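Beta-lactamase (Nostoc sp., PDB 6NHS) probably hydrolyses the beta-lactam ring of penicillin-type antibiotics, as a serine beta-lactamase of class D. Local coordinates at residues I234-N239 against A243-V248; V22-S27 against G35-Y40. All coordinates share one frame; numbering follows the deposited sequence.

Contact 1: I234-N239 against A243-V248. With EDO (1,2-ethanediol), chain E.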
loop_
_atom_site.group_PDB
_atom_site.type_symbol
_atom_site.label_atom_id
_atom_site.label_comp_id
_atom_site.label_asym_id
_atom_site.label_seq_id
_atom_site.Cartn_x
_atom_site.Cartn_y
_atom_site.Cartn_z
ATOM N N ILE A 234 0.274 -12.163 -2.539
ATOM C CA ILE A 234 -0.280 -13.447 -2.955
ATOM C C ILE A 234 -0.451 -13.492 -4.468
ATOM O O ILE A 234 -0.493 -12.466 -5.148
ATOM C CB ILE A 234 -1.642 -13.746 -2.282
ATOM C CG1 ILE A 234 -2.711 -12.777 -2.806
ATOM C CG2 ILE A 234 -1.528 -13.663 -0.775
ATOM C CD1 ILE A 234 -4.143 -13.194 -2.466
ATOM N N ASP A 235 -0.568 -14.716 -4.983
ATOM C CA ASP A 235 -1.072 -14.937 -6.331
ATOM C C ASP A 235 -2.595 -14.852 -6.332
ATOM O O ASP A 235 -3.261 -15.412 -5.458
ATOM C CB ASP A 235 -0.653 -16.313 -6.854
ATOM C CG ASP A 235 0.838 -16.426 -7.116
ATOM O OD1 ASP A 235 1.559 -15.412 -7.022
ATOM O OD2 ASP A 235 1.282 -17.550 -7.423
ATOM N N ILE A 236 -3.148 -14.163 -7.326
ATOM C CA ILE A 236 -4.590 -14.128 -7.551
ATOM C C ILE A 236 -4.861 -14.818 -8.881
ATOM O O ILE A 236 -4.483 -14.308 -9.944
ATOM C CB ILE A 236 -5.143 -12.695 -7.544
ATOM C CG1 ILE A 236 -5.005 -12.079 -6.152
ATOM C CG2 ILE A 236 -6.606 -12.678 -7.992
ATOM C CD1 ILE A 236 -5.510 -10.654 -6.071
ATOM N N ARG A 237 -5.507 -15.983 -8.832
ATOM C CA ARG A 237 -5.841 -16.720 -10.044
ATOM C C ARG A 237 -7.338 -16.836 -10.284
ATOM O O ARG A 237 -7.745 -17.323 -11.345
ATOM C CB ARG A 237 -5.201 -18.117 -10.009
ATOM C CG ARG A 237 -3.729 -18.098 -10.420
ATOM C CD ARG A 237 -3.082 -19.470 -10.339
ATOM N NE ARG A 237 -2.381 -19.662 -9.072
ATOM C CZ ARG A 237 -1.092 -19.398 -8.884
ATOM N NH1 ARG A 237 -0.358 -18.931 -9.886
ATOM N NH2 ARG A 237 -0.536 -19.603 -7.696
ATOM N N ASN A 238 -8.161 -16.405 -9.332
ATOM C CA ASN A 238 -9.583 -16.191 -9.549
ATOM C C ASN A 238 -10.021 -15.088 -8.598
ATOM O O ASN A 238 -9.276 -14.687 -7.699
ATOM C CB ASN A 238 -10.397 -17.474 -9.346
ATOM C CG ASN A 238 -10.164 -18.106 -7.990
ATOM O OD1 ASN A 238 -10.684 -17.638 -6.977
ATOM N ND2 ASN A 238 -9.386 -19.184 -7.965
ATOM N N ASN A 239 -11.240 -14.588 -8.806
ATOM C CA ASN A 239 -11.700 -13.443 -8.028
ATOM C C ASN A 239 -11.831 -13.769 -6.546
ATOM O O ASN A 239 -11.716 -12.869 -5.706
ATOM C CB ASN A 239 -13.026 -12.928 -8.586
ATOM C CG ASN A 239 -12.848 -12.167 -9.887
ATOM O OD1 ASN A 239 -11.732 -12.031 -10.395
ATOM N ND2 ASN A 239 -13.950 -11.669 -10.437
ATOM N N ALA A 243 -10.145 -11.792 -1.982
ATOM C CA ALA A 243 -10.549 -11.640 -0.589
ATOM C C ALA A 243 -9.514 -12.207 0.375
ATOM O O ALA A 243 -9.478 -11.800 1.542
ATOM C CB ALA A 243 -11.903 -12.315 -0.356
ATOM N N ALA A 244 -8.660 -13.123 -0.086
ATOM C CA ALA A 244 -7.661 -13.705 0.797
ATOM C C ALA A 244 -6.562 -12.717 1.167
ATOM O O ALA A 244 -5.838 -12.963 2.134
ATOM C CB ALA A 244 -7.053 -14.949 0.151
ATOM N N ARG A 245 -6.424 -11.611 0.426
ATOM C CA ARG A 245 -5.403 -10.612 0.740
ATOM C C ARG A 245 -5.515 -10.144 2.186
ATOM O O ARG A 245 -4.534 -10.157 2.939
ATOM C CB ARG A 245 -5.532 -9.414 -0.203
ATOM C CG ARG A 245 -5.109 -9.670 -1.636
ATOM C CD ARG A 245 -5.410 -8.457 -2.489
ATOM N NE ARG A 245 -6.844 -8.177 -2.543
ATOM C CZ ARG A 245 -7.369 -7.135 -3.177
ATOM N NH1 ARG A 245 -8.683 -6.945 -3.184
ATOM N NH2 ARG A 245 -6.573 -6.284 -3.811
ATOM N N ILE A 246 -6.714 -9.726 2.589
ATOM C CA ILE A 246 -6.915 -9.242 3.948
ATOM C C ILE A 246 -7.087 -10.404 4.919
ATOM O O ILE A 246 -6.596 -10.358 6.052
ATOM C CB ILE A 246 -8.111 -8.271 3.973
ATOM C CG1 ILE A 246 -7.724 -6.968 3.264
ATOM C CG2 ILE A 246 -8.584 -8.010 5.398
ATOM C CD1 ILE A 246 -8.840 -5.992 3.102
ATOM N N GLU A 247 -7.753 -11.477 4.481
ATOM C CA GLU A 247 -8.048 -12.585 5.385
ATOM C C GLU A 247 -6.777 -13.275 5.876
ATOM O O GLU A 247 -6.681 -13.633 7.057
ATOM C CB GLU A 247 -8.984 -13.580 4.697
ATOM C CG GLU A 247 -9.450 -14.731 5.584
ATOM C CD GLU A 247 -10.228 -14.274 6.810
ATOM O OE1 GLU A 247 -10.774 -13.153 6.800
ATOM O OE2 GLU A 247 -10.285 -15.041 7.791
ATOM N N VAL A 248 -5.786 -13.478 4.999
ATOM C CA VAL A 248 -4.566 -14.119 5.492
ATOM C C VAL A 248 -3.817 -13.181 6.420
ATOM O O VAL A 248 -3.174 -13.632 7.376
ATOM C CB VAL A 248 -3.646 -14.610 4.354
ATOM C CG1 VAL A 248 -4.360 -15.592 3.474
ATOM C CG2 VAL A 248 -3.101 -13.453 3.544
HETATM C C1 EDO E . -7.269 -3.074 -5.447
HETATM O O1 EDO E . -6.967 -2.838 -4.071
HETATM C C2 EDO E . -8.310 -4.182 -5.532
HETATM O O2 EDO E . -9.180 -4.104 -4.398
#
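I234 lays the end of its longer branch over the aliphatic part of R245, its CD1 coming to 3.7 Å from R245 CG. The two side chains run across each other at about a right angle, so that a methyl group sits against the start of the arginine chain while the guanidinium lies well beyond. CG1 of I234 stands between the backbone N and the carbonyl carbon (chi1 68°), and from there the extended branch carries CD1 to the helix, where it also meets A244 CB at 4.3 Å. Two residues on, I236 reaches the same arginine further out, its CD1 lying 4.2 Å from R245 CD. This is the return from the last strand in sequence, 226-236, an inner one of the transpeptidase-like sheet, into the C-terminal helix 239-255, which runs back over it: the axes of 234-236 and 243-248 come within 9.3 Å, running nearly antiparallel at 156°. At the turn D241 accepts from the backbone N of both R237 and N238, while N238 occupies the N-cap position. The polar end of R245 is held by several partners. NE donates to the carbonyl of A242 and NH2 to that of G205, on strand 198-207, which ties the helix to a strand two places across the sheet from 226-236. NH1 donates to O2 of a 1,2-ethanediol, probably from the crystallisation liquor, over 3.1 Å with an N-H...O angle of 157°; the diol also bonds to T204.

Contact 2: V22-S27 against G35-Y40; sequences VNLGRS and GSILIY
L24 and I37 meet through single methyl groups, L24 CD1 lying 4.1 Å from I37 CG2, with the two side chains roughly perpendicular. The same leucine methyl also approaches the tip of I39, at 4.4 Å from its CD1, and so bears on two residues of one strand. I37 and I39 stand on the same side of strand 35-41, two positions apart, and both CB atoms face the leucine; L38 between them turns its own CB away. They offer different parts of themselves: I37 its short branch, because CG1 is anti to the backbone N (chi1 -171°) and leaves CG2 for the leucine, and I39 the end of its long one. All three residues are buried. Beyond this first shell, L24 also rests on Y48 and H50 of strand 46-50, an edge strand of the sheet, whereas I37 and I39 touch S252 and L253 of helix 239-255, respectively. The leucine sits at the flank of the layer in which the N-terminal and C-terminal helices cover one face of the antiparallel sheet, an arrangement familiar from serine beta-lactamases and penicillin-binding proteins. L24 lies within the turn leading into helix 25-30, which two weak bonds span. N23 OD1 accepts a weak capping bond from G25 N, 3.2 Å long with an N-H...O angle of 130°, which bridges over L24. The other runs between backbone atoms, from R26 N to N23 O, at 3.4 Å. Strand 35-41 is bonded on both flanks through its backbone: I37 with H50 and I39 with Y48 of 46-50, S36 with N233 and L38 with A231 of 226-236.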
loop_
_atom_site.group_PDB
_atom_site.type_symbol
_atom_site.label_atom_id
_atom_site.label_comp_id
_atom_site.label_asym_id
_atom_site.label_seq_id
_atom_site.Cartn_x
_atom_site.Cartn_y
_atom_site.Cartn_z
ATOM N N VAL A 22 5.250 -20.041 15.583
ATOM C CA VAL A 22 3.907 -20.064 15.015
ATOM C C VAL A 22 4.008 -20.321 13.517
ATOM O O VAL A 22 4.890 -19.783 12.840
ATOM C CB VAL A 22 3.157 -18.747 15.307
ATOM C CG1 VAL A 22 4.005 -17.554 14.896
ATOM C CG2 VAL A 22 1.809 -18.727 14.608
ATOM N N ASN A 23 3.105 -21.148 12.997
ATOM C CA ASN A 23 3.077 -21.476 11.572
ATOM C C ASN A 23 2.177 -20.471 10.856
ATOM O O ASN A 23 0.954 -20.621 10.827
ATOM C CB ASN A 23 2.600 -22.910 11.366
ATOM C CG ASN A 23 2.719 -23.366 9.922
ATOM O OD1 ASN A 23 3.379 -22.724 9.104
ATOM N ND2 ASN A 23 2.083 -24.487 9.605
ATOM N N LEU A 24 2.786 -19.433 10.278
ATOM C CA LEU A 24 2.025 -18.468 9.497
ATOM C C LEU A 24 1.650 -19.003 8.123
ATOM O O LEU A 24 0.772 -18.435 7.470
ATOM C CB LEU A 24 2.808 -17.163 9.345
ATOM C CG LEU A 24 2.980 -16.324 10.612
ATOM C CD1 LEU A 24 3.620 -14.980 10.283
ATOM C CD2 LEU A 24 1.642 -16.140 11.337
ATOM N N GLY A 25 2.294 -20.077 7.667
ATOM C CA GLY A 25 1.884 -20.688 6.417
ATOM C C GLY A 25 0.569 -21.436 6.491
ATOM O O GLY A 25 0.016 -21.792 5.444
ATOM N N ARG A 26 0.055 -21.670 7.700
ATOM C CA ARG A 26 -1.164 -22.456 7.850
ATOM C C ARG A 26 -2.347 -21.776 7.168
ATOM O O ARG A 26 -3.115 -22.424 6.446
ATOM C CB ARG A 26 -1.451 -22.693 9.333
ATOM C CG ARG A 26 -2.712 -23.492 9.576
ATOM C CD ARG A 26 -3.043 -23.599 11.049
ATOM N NE ARG A 26 -4.474 -23.819 11.235
ATOM C CZ ARG A 26 -5.020 -24.330 12.334
ATOM N NH1 ARG A 26 -4.252 -24.689 13.353
ATOM N NH2 ARG A 26 -6.336 -24.490 12.408
ATOM N N SER A 27 -2.505 -20.466 7.376
ATOM C CA SER A 27 -3.631 -19.751 6.780
ATOM C C SER A 27 -3.585 -19.816 5.258
ATOM O O SER A 27 -4.627 -19.940 4.603
ATOM C CB SER A 27 -3.635 -18.298 7.251
ATOM O OG SER A 27 -3.368 -18.215 8.640
ATOM N N GLY A 35 1.568 -17.519 -1.602
ATOM C CA GLY A 35 2.023 -16.166 -1.319
ATOM C C GLY A 35 2.940 -16.111 -0.119
ATOM O O GLY A 35 3.558 -17.111 0.261
ATOM N N SER A 36 3.007 -14.927 0.483
ATOM C CA SER A 36 3.935 -14.675 1.572
ATOM C C SER A 36 3.359 -13.614 2.490
ATOM O O SER A 36 2.428 -12.884 2.131
ATOM C CB SER A 36 5.300 -14.215 1.050
ATOM O OG SER A 36 5.166 -13.016 0.303
ATOM N N ILE A 37 3.940 -13.520 3.680
ATOM C CA ILE A 37 3.650 -12.410 4.578
ATOM C C ILE A 37 4.897 -12.125 5.395
ATOM O O ILE A 37 5.660 -13.036 5.735
ATOM C CB ILE A 37 2.424 -12.683 5.481
ATOM C CG1 ILE A 37 2.030 -11.414 6.243
ATOM C CG2 ILE A 37 2.694 -13.826 6.451
ATOM C CD1 ILE A 37 0.713 -11.515 7.000
ATOM N N LEU A 38 5.113 -10.849 5.679
ATOM C CA LEU A 38 6.187 -10.401 6.546
ATOM C C LEU A 38 5.593 -9.471 7.589
ATOM O O LEU A 38 4.878 -8.525 7.243
ATOM C CB LEU A 38 7.275 -9.683 5.741
ATOM C CG LEU A 38 8.540 -9.293 6.494
ATOM C CD1 LEU A 38 9.251 -10.532 7.018
ATOM C CD2 LEU A 38 9.454 -8.490 5.580
ATOM N N ILE A 39 5.868 -9.744 8.860
ATOM C CA ILE A 39 5.400 -8.900 9.955
ATOM C C ILE A 39 6.612 -8.463 10.764
ATOM O O ILE A 39 7.479 -9.285 11.082
ATOM C CB ILE A 39 4.368 -9.626 10.839
ATOM C CG1 ILE A 39 3.132 -9.998 10.014
ATOM C CG2 ILE A 39 3.940 -8.741 11.999
ATOM C CD1 ILE A 39 2.137 -10.852 10.769
ATOM N N TYR A 40 6.685 -7.170 11.074
ATOM C CA TYR A 40 7.808 -6.608 11.817
ATOM C C TYR A 40 7.305 -6.010 13.123
ATOM O O TYR A 40 6.501 -5.067 13.113
ATOM C CB TYR A 40 8.550 -5.554 10.992
ATOM C CG TYR A 40 9.706 -4.927 11.734
ATOM C CD1 TYR A 40 10.809 -5.687 12.096
ATOM C CD2 TYR A 40 9.697 -3.579 12.072
ATOM C CE1 TYR A 40 11.871 -5.129 12.780
ATOM C CE2 TYR A 40 10.757 -3.009 12.755
ATOM C CZ TYR A 40 11.841 -3.793 13.104
ATOM O OH TYR A 40 12.908 -3.245 13.779
#

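From the N terminus, contact 2 comes first: the chain enters helix 25-30, turns, and returns as strand 35-41, so that 22-27 and 35-40 close a short loop. Almost two hundred residues follow before contact 1 closes an even shorter one, between the end of strand 226-236 and helix 239-255. The two loops are in series, neither nested nor crossed. Their centres lie about 14 Å apart, and the strands they involve, 35-41 and 226-236, are neighbours in the sheet. F28 of the first helix touches I234 and V248 of contact 1, joining both ends of the chain on one face of the sheet.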